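Long-range contacts in glycerophosphodiester phosphodiesterase (Parabacteroides distasonis, PDB 3NO3), which belongs to the glycerophosphoryl diester phosphodiesterase family, whose members adopt a TIM-barrel fold, and carries a magnesium ion in its barrel: residues M197-W202 with G217-T222; S156-E161 with G174-Y179; N56-K61 with K72-S77. One frame throughout, in Å; residues are numbered along the deposited sequence.

Contact 1 of 3, residues M197-W202 with G217-T222; sequences MTSNVW and GVDFIT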
loop_
_atom_site.group_PDB
_atom_site.type_symbol
_atom_site.label_atom_id
_atom_site.label_comp_id
_atom_site.label_asym_id
_atom_site.label_seq_id
_atom_site.Cartn_x
_atom_site.Cartn_y
_atom_site.Cartn_z
HETATM N N MSE A 197 14.592 -10.147 1.128
HETATM C CA MSE A 197 13.580 -9.093 1.214
HETATM C C MSE A 197 12.848 -9.033 -0.109
HETATM O O MSE A 197 13.356 -9.502 -1.095
HETATM C CB MSE A 197 14.203 -7.700 1.406
HETATM C CG MSE A 197 15.485 -7.657 2.113
HETATM SE SE MSE A 197 16.143 -5.871 2.275
HETATM C CE MSE A 197 14.809 -5.354 3.606
ATOM N N THR A 198 11.691 -8.395 -0.114
ATOM C CA THR A 198 10.949 -8.087 -1.354
ATOM C C THR A 198 11.239 -6.675 -1.932
ATOM O O THR A 198 11.608 -5.734 -1.204
ATOM C CB THR A 198 9.450 -8.286 -1.197
ATOM O OG1 THR A 198 8.925 -7.358 -0.231
ATOM C CG2 THR A 198 9.195 -9.724 -0.796
ATOM N N SER A 199 11.077 -6.557 -3.246
ATOM C CA SER A 199 11.200 -5.275 -3.937
ATOM C C SER A 199 9.839 -4.948 -4.556
ATOM O O SER A 199 9.225 -5.814 -5.167
ATOM C CB SER A 199 12.293 -5.349 -4.996
ATOM O OG SER A 199 12.070 -6.397 -5.891
ATOM N N ASN A 200 9.375 -3.721 -4.370
ATOM C CA ASN A 200 8.087 -3.222 -4.925
ATOM C C ASN A 200 8.419 -1.862 -5.551
ATOM O O ASN A 200 9.352 -1.172 -5.082
ATOM C CB ASN A 200 7.066 -3.157 -3.786
ATOM C CG ASN A 200 5.628 -2.790 -4.209
ATOM O OD1 ASN A 200 5.297 -2.498 -5.374
ATOM N ND2 ASN A 200 4.757 -2.826 -3.202
ATOM N N VAL A 201 7.736 -1.527 -6.657
ATOM C CA VAL A 201 7.992 -0.279 -7.352
ATOM C C VAL A 201 6.664 0.448 -7.628
ATOM O O VAL A 201 5.680 -0.194 -7.965
ATOM C CB VAL A 201 8.818 -0.503 -8.653
ATOM C CG1 VAL A 201 8.071 -1.396 -9.694
ATOM C CG2 VAL A 201 9.246 0.834 -9.250
ATOM N N TRP A 202 6.658 1.775 -7.461
ATOM C CA TRP A 202 5.433 2.594 -7.640
ATOM C C TRP A 202 5.717 3.868 -8.460
ATOM O O TRP A 202 6.882 4.255 -8.562
ATOM C CB TRP A 202 4.824 2.990 -6.278
ATOM C CG TRP A 202 5.738 3.743 -5.350
ATOM C CD1 TRP A 202 6.549 3.216 -4.395
ATOM C CD2 TRP A 202 5.914 5.169 -5.272
ATOM N NE1 TRP A 202 7.244 4.193 -3.759
ATOM C CE2 TRP A 202 6.863 5.411 -4.260
ATOM C CE3 TRP A 202 5.344 6.266 -5.950
ATOM C CZ2 TRP A 202 7.292 6.712 -3.914
ATOM C CZ3 TRP A 202 5.759 7.563 -5.596
ATOM C CH2 TRP A 202 6.737 7.771 -4.602
ATOM N N GLY A 217 13.358 -7.692 -12.269
ATOM C CA GLY A 217 12.971 -8.746 -11.339
ATOM C C GLY A 217 12.275 -8.289 -10.061
ATOM O O GLY A 217 12.366 -8.990 -9.049
ATOM N N VAL A 218 11.614 -7.125 -10.070
ATOM C CA VAL A 218 10.831 -6.666 -8.913
ATOM C C VAL A 218 9.770 -7.691 -8.504
ATOM O O VAL A 218 9.111 -8.276 -9.347
ATOM C CB VAL A 218 10.116 -5.280 -9.121
ATOM C CG1 VAL A 218 11.145 -4.170 -9.292
ATOM C CG2 VAL A 218 9.111 -5.299 -10.348
ATOM N N ASP A 219 9.636 -7.947 -7.215
ATOM C CA ASP A 219 8.617 -8.876 -6.727
ATOM C C ASP A 219 7.213 -8.321 -7.006
ATOM O O ASP A 219 6.302 -9.097 -7.328
ATOM C CB ASP A 219 8.726 -9.130 -5.220
ATOM C CG ASP A 219 10.024 -9.838 -4.833
ATOM O OD1 ASP A 219 10.088 -11.072 -4.917
ATOM O OD2 ASP A 219 10.960 -9.133 -4.427
ATOM N N PHE A 220 7.042 -7.004 -6.866
ATOM C CA PHE A 220 5.731 -6.360 -7.060
ATOM C C PHE A 220 5.835 -5.120 -7.921
ATOM O O PHE A 220 6.836 -4.414 -7.878
ATOM C CB PHE A 220 5.111 -5.988 -5.711
ATOM C CG PHE A 220 5.031 -7.126 -4.723
ATOM C CD1 PHE A 220 4.142 -8.157 -4.917
ATOM C CD2 PHE A 220 5.835 -7.151 -3.560
ATOM C CE1 PHE A 220 4.073 -9.221 -4.001
ATOM C CE2 PHE A 220 5.746 -8.186 -2.657
ATOM C CZ PHE A 220 4.889 -9.228 -2.879
ATOM N N ILE A 221 4.798 -4.884 -8.722
ATOM C CA ILE A 221 4.579 -3.621 -9.398
ATOM C C ILE A 221 3.276 -2.996 -8.848
ATOM O O ILE A 221 2.232 -3.652 -8.891
ATOM C CB ILE A 221 4.458 -3.803 -10.891
ATOM C CG1 ILE A 221 5.840 -4.056 -11.540
ATOM C CG2 ILE A 221 3.845 -2.558 -11.546
ATOM C CD1 ILE A 221 5.704 -4.412 -13.048
ATOM N N THR A 222 3.368 -1.759 -8.362
ATOM C CA THR A 222 2.234 -0.969 -7.876
ATOM C C THR A 222 1.835 -0.049 -9.006
ATOM O O THR A 222 2.656 0.731 -9.503
ATOM C CB THR A 222 2.577 -0.179 -6.590
ATOM O OG1 THR A 222 2.844 -1.108 -5.546
ATOM C CG2 THR A 222 1.400 0.744 -6.147
HETATM O O HOH W 1 13.371 -10.019 -3.742
#
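S199 to W202 run parallel to F220 to T222, the axes of the two short strands lying 4.7 Å apart at an angle of 21°. F220 N donates to S199 O at 3.0 Å and T222 N to V201 O; the intervening bond, V201 N to F220 O, is longer at 3.3 Å, with its donor above the carbonyl plane. Where the second strand has yet to begin, a side chain continues the pairing. D219 OD2 accepts S199 N at 2.8 Å on the anti side of its carboxylate, and the bond is returned by D219 N, which reaches S199 OG at 3.2 Å because OG sits between the backbone N and carbonyl carbon (chi1 55°). A water joins the same OD2 to M197 O, giving this oxygen two donors. On the sheet face bearing N200 and F220, the amide crosses the phenylalanine side chain with the planes 64° apart, while N200 OD1 accepts T222 OG1 at 2.8 Å; Y36 stacks on the F220 ring. On the face of V201 and I221 the contacts are apolar: V201 lies alongside I221, CG1 to CG1 at 3.9 Å, and also touches V218, with M213 packing on V201 and V218. G217 ends helix 207-216 in a Schellman motif; that helix links the two parallel strands, a beta-alpha-beta unit as repeated in a TIM barrel.

Contact 2 of 3, residues S156-E161 with G174-Y179; sequences SYLNGE and GLDYHY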
loop_
_atom_site.group_PDB
_atom_site.type_symbol
_atom_site.label_atom_id
_atom_site.label_comp_id
_atom_site.label_asym_id
_atom_site.label_seq_id
_atom_site.Cartn_x
_atom_site.Cartn_y
_atom_site.Cartn_z
ATOM N N SER A 156 7.484 -2.490 4.522
ATOM C CA SER A 156 8.363 -1.909 3.507
ATOM C C SER A 156 8.447 -0.391 3.615
ATOM O O SER A 156 7.455 0.272 3.934
ATOM C CB SER A 156 7.963 -2.312 2.104
ATOM O OG SER A 156 7.896 -3.690 2.008
ATOM N N TYR A 157 9.625 0.157 3.328
ATOM C CA TYR A 157 9.819 1.593 3.383
ATOM C C TYR A 157 9.492 2.196 2.032
ATOM O O TYR A 157 9.892 1.629 1.004
ATOM C CB TYR A 157 11.260 1.882 3.703
ATOM C CG TYR A 157 11.638 3.286 4.051
ATOM C CD1 TYR A 157 10.901 4.046 4.981
ATOM C CD2 TYR A 157 12.804 3.826 3.573
ATOM C CE1 TYR A 157 11.292 5.294 5.337
ATOM C CE2 TYR A 157 13.229 5.078 3.957
ATOM C CZ TYR A 157 12.486 5.799 4.853
ATOM O OH TYR A 157 12.909 7.044 5.186
ATOM N N LEU A 158 8.829 3.366 2.017
ATOM C CA LEU A 158 8.489 4.058 0.768
ATOM C C LEU A 158 9.448 5.159 0.312
ATOM O O LEU A 158 9.418 5.534 -0.840
ATOM C CB LEU A 158 7.068 4.651 0.843
ATOM C CG LEU A 158 5.906 3.675 0.681
ATOM C CD1 LEU A 158 4.622 4.383 1.196
ATOM C CD2 LEU A 158 5.729 3.210 -0.779
ATOM N N ASN A 159 10.286 5.693 1.194
ATOM C CA ASN A 159 10.846 7.048 0.926
ATOM C C ASN A 159 12.068 7.099 0.009
ATOM O O ASN A 159 12.400 8.177 -0.529
ATOM C CB ASN A 159 11.148 7.742 2.247
ATOM C CG ASN A 159 11.298 9.225 2.093
ATOM O OD1 ASN A 159 10.388 9.859 1.625
ATOM N ND2 ASN A 159 12.479 9.783 2.437
ATOM N N GLY A 160 12.759 5.968 -0.169
ATOM C CA GLY A 160 13.663 5.816 -1.295
ATOM C C GLY A 160 15.153 6.025 -1.029
ATOM O O GLY A 160 15.952 5.781 -1.938
ATOM N N GLU A 161 15.556 6.397 0.191
ATOM C CA GLU A 161 16.951 6.839 0.404
ATOM C C GLU A 161 17.844 5.800 1.075
ATOM O O GLU A 161 19.024 5.995 1.122
ATOM C CB GLU A 161 17.012 8.194 1.153
ATOM C CG GLU A 161 16.841 8.174 2.690
ATOM C CD GLU A 161 15.414 7.923 3.169
ATOM O OE1 GLU A 161 14.470 7.908 2.344
ATOM O OE2 GLU A 161 15.225 7.750 4.396
ATOM N N GLY A 174 11.046 -5.414 3.196
ATOM C CA GLY A 174 11.118 -5.006 1.810
ATOM C C GLY A 174 11.312 -3.512 1.581
ATOM O O GLY A 174 11.345 -2.744 2.525
ATOM N N LEU A 175 11.550 -3.137 0.329
ATOM C CA LEU A 175 11.460 -1.771 -0.127
ATOM C C LEU A 175 10.285 -1.661 -1.085
ATOM O O LEU A 175 9.895 -2.639 -1.736
ATOM C CB LEU A 175 12.752 -1.311 -0.819
ATOM C CG LEU A 175 13.310 -1.909 -2.101
ATOM C CD1 LEU A 175 12.583 -1.486 -3.362
ATOM C CD2 LEU A 175 14.849 -1.531 -2.168
ATOM N N ASP A 176 9.748 -0.451 -1.156
ATOM C CA ASP A 176 8.654 -0.077 -2.046
ATOM C C ASP A 176 8.966 1.343 -2.537
ATOM O O ASP A 176 8.574 2.323 -1.919
ATOM C CB ASP A 176 7.335 -0.184 -1.281
ATOM C CG ASP A 176 6.140 -0.008 -2.129
ATOM O OD1 ASP A 176 6.230 0.117 -3.366
ATOM O OD2 ASP A 176 5.054 -0.106 -1.559
ATOM N N TYR A 177 9.754 1.441 -3.603
ATOM C CA TYR A 177 10.430 2.681 -3.956
ATOM C C TYR A 177 9.958 3.208 -5.317
ATOM O O TYR A 177 9.533 2.433 -6.177
ATOM C CB TYR A 177 11.933 2.452 -3.975
ATOM C CG TYR A 177 12.670 2.414 -2.634
ATOM C CD1 TYR A 177 12.024 2.596 -1.379
ATOM C CD2 TYR A 177 14.062 2.278 -2.625
ATOM C CE1 TYR A 177 12.735 2.599 -0.219
ATOM C CE2 TYR A 177 14.787 2.313 -1.430
ATOM C CZ TYR A 177 14.114 2.487 -0.238
ATOM O OH TYR A 177 14.806 2.539 0.910
ATOM N N HIS A 178 10.038 4.526 -5.494
ATOM C CA HIS A 178 9.681 5.164 -6.768
ATOM C C HIS A 178 10.552 4.603 -7.890
ATOM O O HIS A 178 11.715 4.317 -7.685
ATOM C CB HIS A 178 9.810 6.695 -6.670
ATOM C CG HIS A 178 9.318 7.432 -7.878
ATOM N ND1 HIS A 178 10.171 8.096 -8.729
ATOM C CD2 HIS A 178 8.070 7.621 -8.371
ATOM C CE1 HIS A 178 9.466 8.657 -9.701
ATOM N NE2 HIS A 178 8.188 8.394 -9.497
ATOM N N TYR A 179 9.979 4.408 -9.070
ATOM C CA TYR A 179 10.737 3.807 -10.152
ATOM C C TYR A 179 12.080 4.479 -10.462
ATOM O O TYR A 179 13.036 3.785 -10.778
ATOM C CB TYR A 179 9.883 3.621 -11.427
ATOM C CG TYR A 179 9.387 4.871 -12.093
ATOM C CD1 TYR A 179 10.166 5.549 -13.020
ATOM C CD2 TYR A 179 8.089 5.331 -11.873
ATOM C CE1 TYR A 179 9.664 6.704 -13.690
ATOM C CE2 TYR A 179 7.596 6.464 -12.526
ATOM C CZ TYR A 179 8.393 7.150 -13.414
ATOM O OH TYR A 179 7.902 8.270 -14.037
HETATM O O HOH W 2 8.443 -4.747 -1.025
HETATM O O HOH W 3 10.833 6.111 -3.174
#
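G160 and Y177 pack closely. The glycine CA rests over the centre of the Y177 ring in a CH-pi contact, 3.4 Å from the centroid, while L175 CB covers the opposite face. Y157 O approaches the edge of the ring, 3.2 Å from Y177 CE1, and Y177 OH meets the rim of the Y157 ring near its plane on its way to a hydrogen bond with L162 O. Backbone pairing is parallel and brief: D176 N donates to Y157 O at 3.0 Å, whereas Y157 N to G174 O is weak. G174, lacking a side chain, lets S156 OG settle against its backbone, 3.5 Å from G174 CA. L158 and D176 lie side by side, and L158 CD2 comes within 3.2 Å of D176 O. A water bridges L158 O and H178 N, the latter residue being the N-cap of helix 179-184.

The solvent side is looser. N159 and E161 are exposed, and their side chains bond within segment 156-161: Y157 OH donates to the syn lone pair of E161 OE2, and N159 ND2 meets E161 OE1 from above the carboxylate plane. Just beyond strand 155-157, the side chain of L158 lies about 4 Å from a bound glycerol, probably from the crystallisation liquor. Helix 164-169 connects the parallel strands 155-157 and 174-178, a beta-alpha-beta unit of the TIM barrel.

Contact 3 of 3, residues N56-K61 with K72-S77; sequences NDIQGK and KDLQLS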
loop_
_atom_site.group_PDB
_atom_site.type_symbol
_atom_site.label_atom_id
_atom_site.label_comp_id
_atom_site.label_asym_id
_atom_site.label_seq_id
_atom_site.Cartn_x
_atom_site.Cartn_y
_atom_site.Cartn_z
ATOM N N ASN A 56 -3.821 14.615 2.337
ATOM C CA ASN A 56 -3.916 15.052 3.729
ATOM C C ASN A 56 -5.149 15.920 3.989
ATOM O O ASN A 56 -5.574 15.996 5.115
ATOM C CB ASN A 56 -2.650 15.808 4.142
ATOM C CG ASN A 56 -1.416 14.909 4.209
ATOM O OD1 ASN A 56 -1.463 13.789 4.702
ATOM N ND2 ASN A 56 -0.295 15.415 3.714
ATOM N N ASP A 57 -5.735 16.520 2.941
ATOM C CA ASP A 57 -6.898 17.400 3.041
ATOM C C ASP A 57 -7.983 16.872 2.104
ATOM O O ASP A 57 -7.670 16.493 0.989
ATOM C CB ASP A 57 -6.521 18.809 2.604
ATOM C CG ASP A 57 -5.363 19.369 3.405
ATOM O OD1 ASP A 57 -5.636 19.881 4.500
ATOM O OD2 ASP A 57 -4.185 19.246 2.977
ATOM N N ILE A 58 -9.221 16.876 2.579
ATOM C CA ILE A 58 -10.376 16.432 1.805
ATOM C C ILE A 58 -11.390 17.566 1.846
ATOM O O ILE A 58 -11.878 17.929 2.911
ATOM C CB ILE A 58 -10.965 15.063 2.321
ATOM C CG1 ILE A 58 -12.223 14.665 1.478
ATOM C CG2 ILE A 58 -11.225 15.083 3.840
ATOM C CD1 ILE A 58 -12.866 13.338 1.863
ATOM N N GLN A 59 -11.675 18.164 0.687
ATOM C CA GLN A 59 -12.696 19.205 0.565
ATOM C C GLN A 59 -12.462 20.363 1.587
ATOM O O GLN A 59 -13.387 20.832 2.238
ATOM C CB GLN A 59 -14.097 18.585 0.644
ATOM C CG GLN A 59 -14.351 17.683 -0.604
ATOM C CD GLN A 59 -15.426 16.643 -0.395
ATOM O OE1 GLN A 59 -16.516 16.964 0.115
ATOM N NE2 GLN A 59 -15.164 15.404 -0.845
ATOM N N GLY A 60 -11.210 20.778 1.721
ATOM C CA GLY A 60 -10.816 21.848 2.633
ATOM C C GLY A 60 -10.633 21.443 4.086
ATOM O O GLY A 60 -10.302 22.319 4.902
ATOM N N LYS A 61 -10.816 20.166 4.429
ATOM C CA LYS A 61 -10.663 19.669 5.809
ATOM C C LYS A 61 -9.365 18.892 5.955
ATOM O O LYS A 61 -9.148 17.942 5.215
ATOM C CB LYS A 61 -11.850 18.804 6.185
ATOM C CG LYS A 61 -13.190 19.599 6.072
ATOM C CD LYS A 61 -14.097 19.422 7.251
ATOM C CE LYS A 61 -15.500 20.091 7.021
ATOM N NZ LYS A 61 -16.623 19.411 7.817
ATOM N N LYS A 72 -17.310 12.711 8.244
ATOM C CA LYS A 72 -17.975 11.421 7.973
ATOM C C LYS A 72 -18.926 11.352 6.826
ATOM O O LYS A 72 -19.174 10.259 6.313
ATOM C CB LYS A 72 -18.726 10.906 9.209
ATOM C CG LYS A 72 -19.910 11.716 9.720
ATOM C CD LYS A 72 -20.419 11.114 11.099
ATOM C CE LYS A 72 -21.824 11.555 11.484
ATOM N NZ LYS A 72 -22.152 12.915 11.046
ATOM N N ASP A 73 -19.511 12.498 6.488
ATOM C CA ASP A 73 -20.460 12.569 5.428
ATOM C C ASP A 73 -19.865 13.100 4.111
ATOM O O ASP A 73 -20.592 13.176 3.128
ATOM C CB ASP A 73 -21.669 13.399 5.885
ATOM C CG ASP A 73 -22.479 12.683 6.984
ATOM O OD1 ASP A 73 -22.665 11.421 6.930
ATOM O OD2 ASP A 73 -22.881 13.400 7.912
ATOM N N LEU A 74 -18.567 13.387 4.073
ATOM C CA LEU A 74 -17.899 13.797 2.837
ATOM C C LEU A 74 -17.857 12.631 1.847
ATOM O O LEU A 74 -17.707 11.495 2.256
ATOM C CB LEU A 74 -16.507 14.353 3.111
ATOM C CG LEU A 74 -16.354 15.577 4.048
ATOM C CD1 LEU A 74 -14.876 15.936 4.188
ATOM C CD2 LEU A 74 -17.171 16.786 3.560
ATOM N N GLN A 75 -18.025 12.928 0.549
ATOM C CA GLN A 75 -18.151 11.896 -0.481
ATOM C C GLN A 75 -16.932 11.770 -1.368
ATOM O O GLN A 75 -16.234 12.751 -1.607
ATOM C CB GLN A 75 -19.392 12.138 -1.340
ATOM C CG GLN A 75 -20.660 11.666 -0.667
ATOM C CD GLN A 75 -21.896 12.093 -1.422
ATOM O OE1 GLN A 75 -22.172 11.620 -2.539
ATOM N NE2 GLN A 75 -22.651 13.000 -0.815
ATOM N N LEU A 76 -16.691 10.544 -1.873
ATOM C CA LEU A 76 -15.637 10.247 -2.805
ATOM C C LEU A 76 -16.104 10.614 -4.204
ATOM O O LEU A 76 -17.264 10.952 -4.383
ATOM C CB LEU A 76 -15.236 8.759 -2.765
ATOM C CG LEU A 76 -14.848 8.187 -1.388
ATOM C CD1 LEU A 76 -14.221 6.815 -1.545
ATOM C CD2 LEU A 76 -13.919 9.182 -0.622
ATOM N N SER A 77 -15.188 10.509 -5.170
ATOM C CA SER A 77 -15.468 10.842 -6.581
ATOM C C SER A 77 -16.589 10.043 -7.217
ATOM O O SER A 77 -17.190 10.527 -8.197
ATOM C CB SER A 77 -14.184 10.744 -7.427
ATOM O OG SER A 77 -13.705 9.420 -7.571
HETATM O O HOH W 4 -18.629 15.514 -0.322
#
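I58 and L74 supply the apolar part of this surface contact, sliding past each other in opposite directions. L74 CD1 lies 3.8 Å from I58 CG2. A chi1 of 178° puts I58 CG1 anti to the backbone N, within 4.0 Å of L74 CD1; I58 CD1 also reaches L74 CB. K61 touches the same leucine methyl more loosely, through CG, and its NZ is engaged beyond the pair by a hydrogen bond to E70 O. L74 is therefore approached by two residues at the base of one turn, and its other methyl, CD2, lies 3.5 Å from Q59 OE1.

The polar part belongs to the Q59 side chain. Extended beyond CG, it brings NE2 to Q75 O at 3.0 Å. Donor and acceptor lie nearly in the planes of each other's groups, although the bond is bent, with an N-H...O angle of 138°. The other half of the amide works through solvent: a water donates to Q59 OE1 and accepts from Q75 N. One glutamine amide thereby addresses both the backbone carbonyl and the backbone N-H of Q75, directly at one and through the water at the other.

Main-chain bonds fold the segment back so that I58 and K61 lie side by side. I58 to K61 form a type I' beta turn, closed by I58 N to K61 O at 2.8 Å and K61 N to I58 O at 2.9 Å, with Q59 and G60 both at positive phi. This is the tip of a beta hairpin with a two-residue loop, Q59-G60, joining strands 57-58 and 61-62. L71 of helix 68-71 touches I58 and K61, and the loop after that helix, carrying L74 and Q75, runs on to helix 85-94.

Contacts 1 and 2 illustrate how consecutive barrel units share a strand neighbourhood: their centres are 9 Å apart, and strands 174-178 and 198-202 pair directly, with N200 N 2.9 Å from L175 O. W202 NE1 probably bonds D176 O, also at 2.9 Å, joining the two contacts near the strand ends. Both lie near a bound magnesium ion, consistent with their bordering a pocket at the strand ends: the side chains of L158 and T222 come within about 6 and 7 Å of it. A magnesium site is formed by E39, D41 and E103. Contact 3 lies apart, its centre about 31 Å from that of contact 1 and 28 Å from that of contact 2, touching neither.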